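PtLCIB4 H88A mutant (Phaeodactylum tricornutum, PDB 5B5Z) belongs to the LCIB family of zinc-binding beta-type carbonic anhydrases, and in its unmutated form probably interconverts carbon dioxide and bicarbonate. Local coordinates at residues F261-S266 and E272-L277; E33-V38 and G72-K77; A196-E201 and M206-V211; A20-F25 and S253-V258. All coordinates share one frame; numbering follows the deposited sequence.

Contact 1: F261-S266 and E272-L277; sequences FCIRDS and ENFMPL
The F274 ring points its edge at the face of F261, with CD2 poised over the ring centre, 3.5 Å above the plane. Ring centroids lie 4.7 Å apart and the planes meet at 58°, an edge-to-face pair. With chi1 at -177° the F261 ring is carried away from its own N, and its face comes under the F274 edge; F274 CB also rests on F261 CD2. Further round the same rim of F274, at CE2 and CZ, I263 CD1 comes in near the ring plane, 3.7 Å from CZ. This rim thus fills the hollow between F261 and I263. If F261 were an alanine, the edge of F274 would probably lose the face it packs on, and a gap would open beside M275 and L277. I263 and E272 form the hydrogen-bonded antiparallel pair, I263 N to E272 O at 2.9 Å with a longer return bond; just past the strand end, F274 N bonds F261 O at 2.8 Å. N273 OD1 takes the N-H of M275 in an Asx turn and receives a bond from a water that also accepts from F261 N. Helix 31-43 covers the aromatic side of this hairpin through M37, V38, R41 and L42, while strand 238-247 pairs with the other edge of strand 255-264.

Contact 2: E33-V38 and G72-K77; sequences ELVAMV and GEVYGK
V35 and V74 make this a sparse helix-to-helix contact, purely apolar in its direct packing, between two of the helices that lie along the sheet: helix 31-43 and the C-terminal end of helix 65-75. One methyl pair carries it, V35 CG1 against V74 CG2 at 3.6 Å, and the CA atoms of the same two residues are 8.2 Å apart. Both valines aim their CB at the opposite helix, yet they present different branches. V35 uses the methyl anti to its backbone N (chi1 174°), whereas V74 uses the one anti to its carbonyl carbon, and the two side chains run antiparallel, one alongside the other.

The other methyl of V74 has a separate job. CG1 sits over the centre of the Y75 ring, 3.4 Å above its plane, a CH-pi type of arrangement between sequence neighbours that backs one face of the ring. The tyrosine reaches across to the first helix with its hydroxyl, but Y75 OH stays 4.4 Å from V38 O, so that approach is mere proximity. G76 then ends helix 65-75 with a positive phi of 90°, a backbone shape where a CB would collide with the carbonyl oxygen of Y75. Just past the helix end, K77 pairs its charge with E62 of the second subunit.

D70 and F71, from the turn before in helix 65-75, also touch V35 and widen this thin seam. Beneath it, L34 packs on F256 and V258 and V38 on F261, all of strand 255-264, while Y75 lies on T52 and L54 of strand 52-57.

Contact 3: A196-E201 and M206-V211; sequences AATLSE and MVTLPV
L199 reaches over to L209 and makes the closer half of this contact between helix 196-201 and the start of helix 205-228. Its CB does not aim straight across, but the branch does: with CG anti to the carbonyl carbon (chi1 -65°), CD2 comes to rest 3.9 Å from L209 CA. The same methyl lies 4.1 Å from L209 CD1, so one leucine tip covers both the backbone and the side chain of the other leucine. Both residues are buried. L199 also packs on T150 of helix 140-154 and on V205 and S212 of helix 205-228, which add further packing.

The solvent side has fewer atoms in touch rather than longer distances. T198, an exposed residue, meets T208 through a single methyl, CG2 to CG2 at 4.1 Å, and T208 CG2 stands 4.3 Å from L199 CD2. Each threonine has its methyl anti to the backbone N, which brings that carbon, and not the hydroxyl, to the partner. T208 OG1 instead makes a weak hydrogen bond to D204 O, in the turn before.

The two short segments run nearly antiparallel, at 158°, with their axes 9.4 Å apart at closest approach, as suits a helical hairpin with a very short connection. P210 has no N-H to give, and V211 N makes a weak bond to T208 O, so the second helix kinks here; the P210 carbonyl oxygen accepts from S114 OG.

No hydrogen bond or salt bridge crosses between the segments. Their direct cohesion is therefore van der Waals contact among methyl groups and the L209 CA, and depends on shape and burial, with the threonine hydroxyls taking no part across the seam.

Contact 4: A20-F25 and S253-V258; sequences AVKKAF and SDFFVV
The N-terminal helix 16-24 packs here on the start of strand 255-264, an inner strand of the mixed sheet flanked by strands 238-247 and 29-30, making a helix-on-sheet contact between chain parts more than two hundred residues apart. Three residues of 20-25 meet two of the strand. F255 and V257, two apart along the strand, both direct their CB toward the helix, whereas F256 between them turns to L34 of helix 31-43.

V21 approaches F255 over a ring face: CG1 stands 4.3 Å above the plane, displaced toward the rim. This is a loose apolar contact. K22 adds the carbon part of its chain, with CE 4.1 Å from F255 CE2. Torsions chi2 (-50°) and chi4 (64°) bend the lysine so that its chain leaves the helix toward F255, and it crosses the phenylalanine at about a right angle. What touches the ring is thus methylene carbon, at an oblique position.

F25, the first residue to leave helical geometry, supplies the tighter end, where the CA atoms of F25 and V257 are 6.9 Å apart. Its backbone N still bonds V21 O at 2.8 Å, which ties the departing chain to the last turn. The ring of F25 also packs on I244 and I246 of strand 238-247 and meets W124 steeply, with planes at about 80°; V207 and V211 of helix 205-228 touch it as well.

The valine reaches this phenylalanine with the methyl that lies anti to its own carbonyl carbon: V257 CG2 sits 3.7 Å from F25 CB and equally close to CG.

How the contacts relate
Contact 4 is the most thoroughly buried of the four, while contacts 1, 2 and 3 are each partly buried. Contacts 1 and 4 share strand 255-264, one at its end and the other at its start, and meet where M275 and L277 pack on V258. Contact 2 lies against both: M37 touches F261 and L277, V38 touches F261, and L34 touches F256 and V258. Contact 3 sits across the chain's centre from contact 2, yet reaches contact 4 through V207 against A24 and F25, and V211 against F25. Backbone hydrogen bonds join the segments of the hairpin contact alone; the other three, between helices or helix and strand, rely on apolar packing.

Contact 1: F261-S266 and E272-L277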
loop_
_atom_site.group_PDB
_atom_site.type_symbol
_atom_site.label_atom_id
_atom_site.label_comp_id
_atom_site.label_asym_id
_atom_site.label_seq_id
_atom_site.Cartn_x
_atom_site.Cartn_y
_atom_site.Cartn_z
ATOM N N PHE A 261 -6.119 20.423 6.230
ATOM C CA PHE A 261 -7.274 20.168 5.372
ATOM C C PHE A 261 -7.383 21.361 4.437
ATOM O O PHE A 261 -7.779 22.446 4.854
ATOM C CB PHE A 261 -8.543 19.981 6.192
ATOM C CG PHE A 261 -9.753 19.640 5.370
ATOM C CD1 PHE A 261 -9.624 19.100 4.100
ATOM C CD2 PHE A 261 -11.022 19.858 5.878
ATOM C CE1 PHE A 261 -10.749 18.791 3.353
ATOM C CE2 PHE A 261 -12.153 19.552 5.133
ATOM C CZ PHE A 261 -12.013 19.008 3.878
ATOM N N CYS A 262 -6.991 21.163 3.186
ATOM C CA CYS A 262 -6.880 22.278 2.253
ATOM C C CYS A 262 -6.993 21.813 0.813
ATOM O O CYS A 262 -7.002 20.612 0.532
ATOM C CB CYS A 262 -5.552 23.022 2.474
ATOM S SG CYS A 262 -4.063 22.083 2.013
ATOM N N ILE A 263 -7.083 22.779 -0.095
ATOM C CA ILE A 263 -7.165 22.503 -1.516
ATOM C C ILE A 263 -6.098 23.301 -2.253
ATOM O O ILE A 263 -5.898 24.484 -1.981
ATOM C CB ILE A 263 -8.550 22.853 -2.086
ATOM C CG1 ILE A 263 -9.649 22.059 -1.376
ATOM C CG2 ILE A 263 -8.587 22.557 -3.570
ATOM C CD1 ILE A 263 -11.055 22.438 -1.838
ATOM N N ARG A 264 -5.399 22.634 -3.163
ATOM C CA ARG A 264 -4.393 23.269 -4.004
ATOM C C ARG A 264 -4.833 23.214 -5.463
ATOM O O ARG A 264 -5.533 22.288 -5.858
ATOM C CB ARG A 264 -3.037 22.581 -3.834
ATOM C CG ARG A 264 -2.467 22.663 -2.426
ATOM C CD ARG A 264 -1.328 21.656 -2.240
ATOM N NE ARG A 264 -0.324 21.774 -3.296
ATOM C CZ ARG A 264 0.951 22.101 -3.095
ATOM N NH1 ARG A 264 1.402 22.325 -1.869
ATOM N NH2 ARG A 264 1.781 22.186 -4.124
ATOM N N ASP A 265 -4.424 24.196 -6.265
ATOM C CA ASP A 265 -4.759 24.178 -7.691
ATOM C C ASP A 265 -3.647 23.533 -8.511
ATOM O O ASP A 265 -2.632 23.105 -7.961
ATOM C CB ASP A 265 -5.063 25.594 -8.209
ATOM C CG ASP A 265 -3.889 26.555 -8.063
ATOM O OD1 ASP A 265 -2.754 26.117 -7.773
ATOM O OD2 ASP A 265 -4.110 27.772 -8.240
ATOM N N SER A 266 -3.840 23.477 -9.827
ATOM C CA SER A 266 -2.908 22.786 -10.717
ATOM C C SER A 266 -1.551 23.483 -10.793
ATOM O O SER A 266 -0.589 22.915 -11.311
ATOM C CB SER A 266 -3.508 22.654 -12.125
ATOM O OG SER A 266 -3.687 23.921 -12.736
ATOM N N GLU A 272 -7.872 26.898 -0.938
ATOM C CA GLU A 272 -8.698 26.904 0.261
ATOM C C GLU A 272 -7.934 26.308 1.430
ATOM O O GLU A 272 -7.139 25.391 1.255
ATOM C CB GLU A 272 -10.007 26.124 0.063
ATOM C CG GLU A 272 -10.889 26.586 -1.107
ATOM C CD GLU A 272 -11.621 27.907 -0.865
ATOM O OE1 GLU A 272 -11.802 28.314 0.304
ATOM O OE2 GLU A 272 -12.027 28.538 -1.867
ATOM N N ASN A 273 -8.185 26.837 2.618
ATOM C CA ASN A 273 -7.659 26.258 3.848
ATOM C C ASN A 273 -8.793 26.140 4.851
ATOM O O ASN A 273 -9.369 27.140 5.277
ATOM C CB ASN A 273 -6.509 27.102 4.409
ATOM C CG ASN A 273 -5.721 26.373 5.479
ATOM O OD1 ASN A 273 -6.213 25.419 6.083
ATOM N ND2 ASN A 273 -4.488 26.823 5.725
ATOM N N PHE A 274 -9.119 24.913 5.229
ATOM C CA PHE A 274 -10.263 24.669 6.086
ATOM C C PHE A 274 -9.901 24.519 7.571
ATOM O O PHE A 274 -10.765 24.243 8.397
ATOM C CB PHE A 274 -11.007 23.430 5.592
ATOM C CG PHE A 274 -11.438 23.520 4.151
ATOM C CD1 PHE A 274 -12.167 24.613 3.691
ATOM C CD2 PHE A 274 -11.117 22.515 3.255
ATOM C CE1 PHE A 274 -12.571 24.693 2.369
ATOM C CE2 PHE A 274 -11.517 22.585 1.937
ATOM C CZ PHE A 274 -12.252 23.677 1.488
ATOM N N MET A 275 -8.627 24.700 7.904
ATOM C CA MET A 275 -8.193 24.651 9.298
ATOM C C MET A 275 -8.272 26.051 9.911
ATOM O O MET A 275 -7.982 27.028 9.226
ATOM C CB MET A 275 -6.763 24.099 9.395
ATOM C CG MET A 275 -6.656 22.573 9.205
ATOM S SD MET A 275 -7.409 21.659 10.562
ATOM C CE MET A 275 -6.283 22.024 11.917
ATOM N N PRO A 276 -8.678 26.153 11.194
ATOM C CA PRO A 276 -9.126 25.062 12.072
ATOM C C PRO A 276 -10.577 24.669 11.819
ATOM O O PRO A 276 -11.350 25.493 11.323
ATOM C CB PRO A 276 -8.975 25.657 13.475
ATOM C CG PRO A 276 -9.207 27.110 13.263
ATOM C CD PRO A 276 -8.625 27.440 11.914
ATOM N N LEU A 277 -10.945 23.441 12.176
ATOM C CA LEU A 277 -12.287 22.931 11.895
ATOM C C LEU A 277 -13.381 23.736 12.604
ATOM O O LEU A 277 -13.182 24.237 13.708
ATOM C CB LEU A 277 -12.384 21.457 12.293
ATOM C CG LEU A 277 -11.321 20.570 11.645
ATOM C CD1 LEU A 277 -11.513 19.098 12.025
ATOM C CD2 LEU A 277 -11.305 20.766 10.129
HETATM O O HOH W 1 -4.817 23.063 6.223
#

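Contact 2: E33-V38 and G72-K77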
loop_
_atom_site.group_PDB
_atom_site.type_symbol
_atom_site.label_atom_id
_atom_site.label_comp_id
_atom_site.label_asym_id
_atom_site.label_seq_id
_atom_site.Cartn_x
_atom_site.Cartn_y
_atom_site.Cartn_z
ATOM N N GLU A 33 -17.177 10.699 11.765
ATOM C CA GLU A 33 -17.208 12.156 11.800
ATOM C C GLU A 33 -16.273 12.767 10.770
ATOM O O GLU A 33 -16.602 13.757 10.131
ATOM C CB GLU A 33 -16.839 12.666 13.202
ATOM C CG GLU A 33 -17.937 12.422 14.243
ATOM C CD GLU A 33 -17.455 12.584 15.687
ATOM O OE1 GLU A 33 -16.236 12.766 15.917
ATOM O OE2 GLU A 33 -18.308 12.523 16.604
ATOM N N LEU A 34 -15.087 12.190 10.639
ATOM C CA LEU A 34 -14.111 12.685 9.674
ATOM C C LEU A 34 -14.629 12.601 8.233
ATOM O O LEU A 34 -14.575 13.567 7.473
ATOM C CB LEU A 34 -12.807 11.898 9.803
ATOM C CG LEU A 34 -11.747 12.229 8.745
ATOM C CD1 LEU A 34 -11.162 13.611 8.998
ATOM C CD2 LEU A 34 -10.658 11.157 8.745
ATOM N N VAL A 35 -15.091 11.423 7.845
ATOM C CA VAL A 35 -15.534 11.229 6.476
ATOM C C VAL A 35 -16.746 12.113 6.171
ATOM O O VAL A 35 -16.821 12.724 5.105
ATOM C CB VAL A 35 -15.846 9.762 6.212
ATOM C CG1 VAL A 35 -16.462 9.581 4.813
ATOM C CG2 VAL A 35 -14.556 8.950 6.324
ATOM N N ALA A 36 -17.663 12.214 7.128
ATOM C CA ALA A 36 -18.828 13.080 6.964
ATOM C C ALA A 36 -18.414 14.534 6.766
ATOM O O ALA A 36 -18.880 15.209 5.845
ATOM C CB ALA A 36 -19.755 12.947 8.160
ATOM N N MET A 37 -17.506 15.005 7.617
ATOM C CA MET A 37 -17.046 16.382 7.556
ATOM C C MET A 37 -16.303 16.690 6.255
ATOM O O MET A 37 -16.559 17.703 5.606
ATOM C CB MET A 37 -16.146 16.693 8.755
ATOM C CG MET A 37 -15.664 18.110 8.747
ATOM S SD MET A 37 -14.210 18.401 9.777
ATOM C CE MET A 37 -12.907 17.580 8.832
ATOM N N VAL A 38 -15.391 15.808 5.859
ATOM C CA VAL A 38 -14.593 16.066 4.674
ATOM C C VAL A 38 -15.457 16.022 3.402
ATOM O O VAL A 38 -15.340 16.884 2.531
ATOM C CB VAL A 38 -13.432 15.053 4.551
ATOM C CG1 VAL A 38 -12.761 15.179 3.192
ATOM C CG2 VAL A 38 -12.419 15.280 5.677
ATOM N N GLY A 72 -13.210 5.032 1.096
ATOM C CA GLY A 72 -13.443 4.266 -0.117
ATOM C C GLY A 72 -14.922 4.058 -0.372
ATOM O O GLY A 72 -15.359 3.985 -1.522
ATOM N N GLU A 73 -15.702 3.984 0.697
ATOM C CA GLU A 73 -17.160 3.903 0.529
ATOM C C GLU A 73 -17.739 5.127 -0.169
ATOM O O GLU A 73 -18.774 5.030 -0.846
ATOM C CB GLU A 73 -17.849 3.706 1.878
ATOM C CG GLU A 73 -17.563 2.372 2.501
ATOM C CD GLU A 73 -18.191 2.209 3.876
ATOM O OE1 GLU A 73 -18.702 3.211 4.441
ATOM O OE2 GLU A 73 -18.161 1.068 4.391
ATOM N N VAL A 74 -17.080 6.275 -0.013
ATOM C CA VAL A 74 -17.540 7.519 -0.612
ATOM C C VAL A 74 -16.923 7.740 -1.994
ATOM O O VAL A 74 -17.614 8.128 -2.932
ATOM C CB VAL A 74 -17.227 8.742 0.306
ATOM C CG1 VAL A 74 -17.629 10.049 -0.376
ATOM C CG2 VAL A 74 -17.938 8.600 1.654
ATOM N N TYR A 75 -15.625 7.477 -2.140
ATOM C CA TYR A 75 -14.934 7.895 -3.360
ATOM C C TYR A 75 -14.399 6.751 -4.224
ATOM O O TYR A 75 -13.819 6.998 -5.282
ATOM C CB TYR A 75 -13.777 8.842 -3.008
ATOM C CG TYR A 75 -14.233 10.123 -2.345
ATOM C CD1 TYR A 75 -14.903 11.109 -3.066
ATOM C CD2 TYR A 75 -14.005 10.346 -0.986
ATOM C CE1 TYR A 75 -15.323 12.290 -2.454
ATOM C CE2 TYR A 75 -14.414 11.523 -0.369
ATOM C CZ TYR A 75 -15.075 12.492 -1.107
ATOM O OH TYR A 75 -15.482 13.652 -0.488
ATOM N N GLY A 76 -14.586 5.517 -3.777
ATOM C CA GLY A 76 -14.202 4.361 -4.565
ATOM C C GLY A 76 -12.778 3.881 -4.337
ATOM O O GLY A 76 -12.134 4.255 -3.350
ATOM N N LYS A 77 -12.304 3.056 -5.266
ATOM C CA LYS A 77 -10.984 2.427 -5.196
ATOM C C LYS A 77 -9.899 3.475 -5.190
ATOM O O LYS A 77 -9.930 4.406 -5.986
ATOM C CB LYS A 77 -10.777 1.490 -6.384
ATOM C CG LYS A 77 -11.532 0.164 -6.291
ATOM C CD LYS A 77 -11.848 -0.356 -7.687
ATOM C CE LYS A 77 -10.627 -0.320 -8.586
ATOM N NZ LYS A 77 -10.977 0.020 -10.006
#

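Contact 3: A196-E201 and M206-V211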
loop_
_atom_site.group_PDB
_atom_site.type_symbol
_atom_site.label_atom_id
_atom_site.label_comp_id
_atom_site.label_asym_id
_atom_site.label_seq_id
_atom_site.Cartn_x
_atom_site.Cartn_y
_atom_site.Cartn_z
ATOM N N ALA A 196 15.222 13.641 16.968
ATOM C CA ALA A 196 15.795 12.806 18.026
ATOM C C ALA A 196 15.793 13.487 19.405
ATOM O O ALA A 196 15.470 12.855 20.407
ATOM C CB ALA A 196 17.207 12.385 17.654
ATOM N N ALA A 197 16.149 14.767 19.454
ATOM C CA ALA A 197 16.128 15.505 20.721
ATOM C C ALA A 197 14.712 15.561 21.292
ATOM O O ALA A 197 14.497 15.262 22.467
ATOM C CB ALA A 197 16.686 16.915 20.530
ATOM N N THR A 198 13.749 15.923 20.444
ATOM C CA THR A 198 12.349 16.007 20.854
ATOM C C THR A 198 11.869 14.698 21.464
ATOM O O THR A 198 11.210 14.676 22.505
ATOM C CB THR A 198 11.432 16.357 19.666
ATOM O OG1 THR A 198 11.845 17.601 19.086
ATOM C CG2 THR A 198 9.975 16.446 20.116
ATOM N N LEU A 199 12.202 13.600 20.797
ATOM C CA LEU A 199 11.759 12.287 21.228
ATOM C C LEU A 199 12.427 11.837 22.524
ATOM O O LEU A 199 11.790 11.230 23.383
ATOM C CB LEU A 199 12.021 11.266 20.125
ATOM C CG LEU A 199 11.232 11.478 18.836
ATOM C CD1 LEU A 199 11.711 10.488 17.786
ATOM C CD2 LEU A 199 9.725 11.357 19.072
ATOM N N SER A 200 13.710 12.142 22.671
ATOM C CA SER A 200 14.410 11.739 23.879
ATOM C C SER A 200 13.951 12.564 25.089
ATOM O O SER A 200 13.936 12.055 26.204
ATOM C CB SER A 200 15.920 11.844 23.690
ATOM O OG SER A 200 16.269 13.060 23.063
ATOM N N GLU A 201 13.529 13.806 24.858
ATOM C CA GLU A 201 13.091 14.687 25.946
ATOM C C GLU A 201 11.615 14.503 26.313
ATOM O O GLU A 201 11.153 15.000 27.339
ATOM C CB GLU A 201 13.345 16.147 25.570
ATOM C CG GLU A 201 14.827 16.497 25.499
ATOM C CD GLU A 201 15.083 17.835 24.843
ATOM O OE1 GLU A 201 14.100 18.557 24.564
ATOM O OE2 GLU A 201 16.263 18.161 24.590
ATOM N N MET A 206 5.677 7.818 23.383
ATOM C CA MET A 206 4.701 7.116 22.545
ATOM C C MET A 206 3.579 8.033 22.084
ATOM O O MET A 206 2.928 7.768 21.065
ATOM C CB MET A 206 4.127 5.909 23.284
ATOM C CG MET A 206 5.142 4.781 23.454
ATOM S SD MET A 206 5.776 4.188 21.868
ATOM C CE MET A 206 7.433 4.809 21.854
ATOM N N VAL A 207 3.333 9.111 22.820
ATOM C CA VAL A 207 2.280 10.042 22.425
ATOM C C VAL A 207 2.883 11.173 21.596
ATOM O O VAL A 207 2.199 11.796 20.798
ATOM C CB VAL A 207 1.502 10.591 23.662
ATOM C CG1 VAL A 207 2.307 11.656 24.416
ATOM C CG2 VAL A 207 0.146 11.141 23.247
ATOM N N THR A 208 4.180 11.416 21.762
ATOM C CA THR A 208 4.864 12.441 20.993
ATOM C C THR A 208 5.267 11.935 19.600
ATOM O O THR A 208 5.218 12.682 18.617
ATOM C CB THR A 208 6.107 12.940 21.763
ATOM O OG1 THR A 208 5.649 13.550 22.972
ATOM C CG2 THR A 208 6.889 13.953 20.944
ATOM N N LEU A 209 5.657 10.661 19.531
ATOM C CA LEU A 209 6.168 10.073 18.290
ATOM C C LEU A 209 5.246 10.254 17.067
ATOM O O LEU A 209 5.738 10.690 16.036
ATOM C CB LEU A 209 6.478 8.585 18.506
ATOM C CG LEU A 209 6.956 7.793 17.283
ATOM C CD1 LEU A 209 8.213 8.357 16.653
ATOM C CD2 LEU A 209 7.145 6.339 17.702
ATOM N N PRO A 210 3.929 9.937 17.175
ATOM C CA PRO A 210 3.094 10.148 15.969
ATOM C C PRO A 210 3.015 11.599 15.513
ATOM O O PRO A 210 2.784 11.872 14.327
ATOM C CB PRO A 210 1.709 9.655 16.401
ATOM C CG PRO A 210 1.756 9.672 17.935
ATOM C CD PRO A 210 3.165 9.272 18.246
ATOM N N VAL A 211 3.215 12.539 16.430
ATOM C CA VAL A 211 3.197 13.931 16.027
ATOM C C VAL A 211 4.460 14.271 15.245
ATOM O O VAL A 211 4.395 14.935 14.215
ATOM C CB VAL A 211 3.048 14.866 17.238
ATOM C CG1 VAL A 211 3.099 16.307 16.786
ATOM C CG2 VAL A 211 1.746 14.592 17.942
#

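Contact 4: A20-F25 and S253-V258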
loop_
_atom_site.group_PDB
_atom_site.type_symbol
_atom_site.label_atom_id
_atom_site.label_comp_id
_atom_site.label_asym_id
_atom_site.label_seq_id
_atom_site.Cartn_x
_atom_site.Cartn_y
_atom_site.Cartn_z
ATOM N N ALA A 20 -8.112 8.932 27.391
ATOM C CA ALA A 20 -6.729 9.085 26.979
ATOM C C ALA A 20 -6.643 9.810 25.637
ATOM O O ALA A 20 -5.832 10.718 25.467
ATOM C CB ALA A 20 -6.056 7.735 26.890
ATOM N N VAL A 21 -7.507 9.421 24.705
ATOM C CA VAL A 21 -7.506 10.009 23.369
ATOM C C VAL A 21 -7.791 11.504 23.416
ATOM O O VAL A 21 -7.068 12.291 22.810
ATOM C CB VAL A 21 -8.544 9.325 22.442
ATOM C CG1 VAL A 21 -8.748 10.139 21.154
ATOM C CG2 VAL A 21 -8.090 7.893 22.134
ATOM N N LYS A 22 -8.839 11.892 24.149
ATOM C CA LYS A 22 -9.265 13.288 24.211
ATOM C C LYS A 22 -8.306 14.125 25.068
ATOM O O LYS A 22 -8.157 15.331 24.853
ATOM C CB LYS A 22 -10.700 13.389 24.752
ATOM C CG LYS A 22 -11.760 12.796 23.816
ATOM C CD LYS A 22 -11.598 13.321 22.394
ATOM C CE LYS A 22 -12.696 12.801 21.478
ATOM N NZ LYS A 22 -14.041 13.293 21.909
ATOM N N LYS A 23 -7.626 13.465 25.995
ATOM C CA LYS A 23 -6.645 14.133 26.847
ATOM C C LYS A 23 -5.490 14.663 26.004
ATOM O O LYS A 23 -5.057 15.806 26.156
ATOM C CB LYS A 23 -6.119 13.169 27.921
ATOM C CG LYS A 23 -6.103 13.701 29.337
ATOM C CD LYS A 23 -5.294 12.783 30.252
ATOM C CE LYS A 23 -4.552 13.612 31.314
ATOM N NZ LYS A 23 -4.032 12.741 32.392
ATOM N N ALA A 24 -5.014 13.841 25.070
ATOM C CA ALA A 24 -3.837 14.202 24.295
ATOM C C ALA A 24 -4.222 14.924 23.004
ATOM O O ALA A 24 -3.480 15.778 22.515
ATOM C CB ALA A 24 -3.004 12.957 23.979
ATOM N N PHE A 25 -5.382 14.557 22.467
ATOM C CA PHE A 25 -5.871 15.075 21.188
ATOM C C PHE A 25 -7.332 15.519 21.307
ATOM O O PHE A 25 -8.236 14.797 20.923
ATOM C CB PHE A 25 -5.715 13.999 20.091
ATOM C CG PHE A 25 -4.306 13.479 19.960
ATOM C CD1 PHE A 25 -3.339 14.242 19.332
ATOM C CD2 PHE A 25 -3.948 12.251 20.494
ATOM C CE1 PHE A 25 -2.040 13.797 19.233
ATOM C CE2 PHE A 25 -2.641 11.790 20.394
ATOM C CZ PHE A 25 -1.689 12.568 19.754
ATOM N N SER A 253 -14.641 2.878 17.956
ATOM C CA SER A 253 -14.275 3.581 16.725
ATOM C C SER A 253 -12.801 3.992 16.743
ATOM O O SER A 253 -12.236 4.293 17.792
ATOM C CB SER A 253 -15.140 4.827 16.514
ATOM O OG SER A 253 -14.813 5.454 15.276
ATOM N N ASP A 254 -12.182 3.994 15.569
ATOM C CA ASP A 254 -10.887 4.637 15.407
ATOM C C ASP A 254 -11.102 6.142 15.357
ATOM O O ASP A 254 -12.217 6.609 15.121
ATOM C CB ASP A 254 -10.203 4.162 14.129
ATOM C CG ASP A 254 -9.416 2.879 14.321
ATOM O OD1 ASP A 254 -9.447 2.262 15.411
ATOM O OD2 ASP A 254 -8.765 2.461 13.337
ATOM N N PHE A 255 -10.032 6.897 15.565
ATOM C CA PHE A 255 -10.095 8.346 15.531
ATOM C C PHE A 255 -9.050 8.911 14.579
ATOM O O PHE A 255 -8.108 8.220 14.171
ATOM C CB PHE A 255 -9.894 8.944 16.935
ATOM C CG PHE A 255 -11.070 8.741 17.852
ATOM C CD1 PHE A 255 -11.320 7.497 18.411
ATOM C CD2 PHE A 255 -11.934 9.789 18.132
ATOM C CE1 PHE A 255 -12.421 7.299 19.255
ATOM C CE2 PHE A 255 -13.032 9.606 18.975
ATOM C CZ PHE A 255 -13.272 8.357 19.529
ATOM N N PHE A 256 -9.231 10.175 14.233
ATOM C CA PHE A 256 -8.273 10.887 13.409
ATOM C C PHE A 256 -8.155 12.317 13.901
ATOM O O PHE A 256 -9.160 12.971 14.184
ATOM C CB PHE A 256 -8.709 10.844 11.928
ATOM C CG PHE A 256 -7.618 11.238 10.947
ATOM C CD1 PHE A 256 -7.445 12.569 10.553
ATOM C CD2 PHE A 256 -6.774 10.265 10.402
ATOM C CE1 PHE A 256 -6.444 12.927 9.642
ATOM C CE2 PHE A 256 -5.784 10.614 9.481
ATOM C CZ PHE A 256 -5.612 11.944 9.107
ATOM N N VAL A 257 -6.917 12.783 14.017
ATOM C CA VAL A 257 -6.623 14.158 14.373
ATOM C C VAL A 257 -6.247 14.932 13.126
ATOM O O VAL A 257 -5.166 14.735 12.593
ATOM C CB VAL A 257 -5.452 14.228 15.373
ATOM C CG1 VAL A 257 -5.256 15.673 15.902
ATOM C CG2 VAL A 257 -5.657 13.225 16.496
ATOM N N VAL A 258 -7.122 15.815 12.662
ATOM C CA VAL A 258 -6.837 16.605 11.466
ATOM C C VAL A 258 -5.855 17.735 11.737
ATOM O O VAL A 258 -6.115 18.610 12.563
ATOM C CB VAL A 258 -8.114 17.225 10.871
ATOM C CG1 VAL A 258 -7.779 17.988 9.611
ATOM C CG2 VAL A 258 -9.110 16.150 10.563
#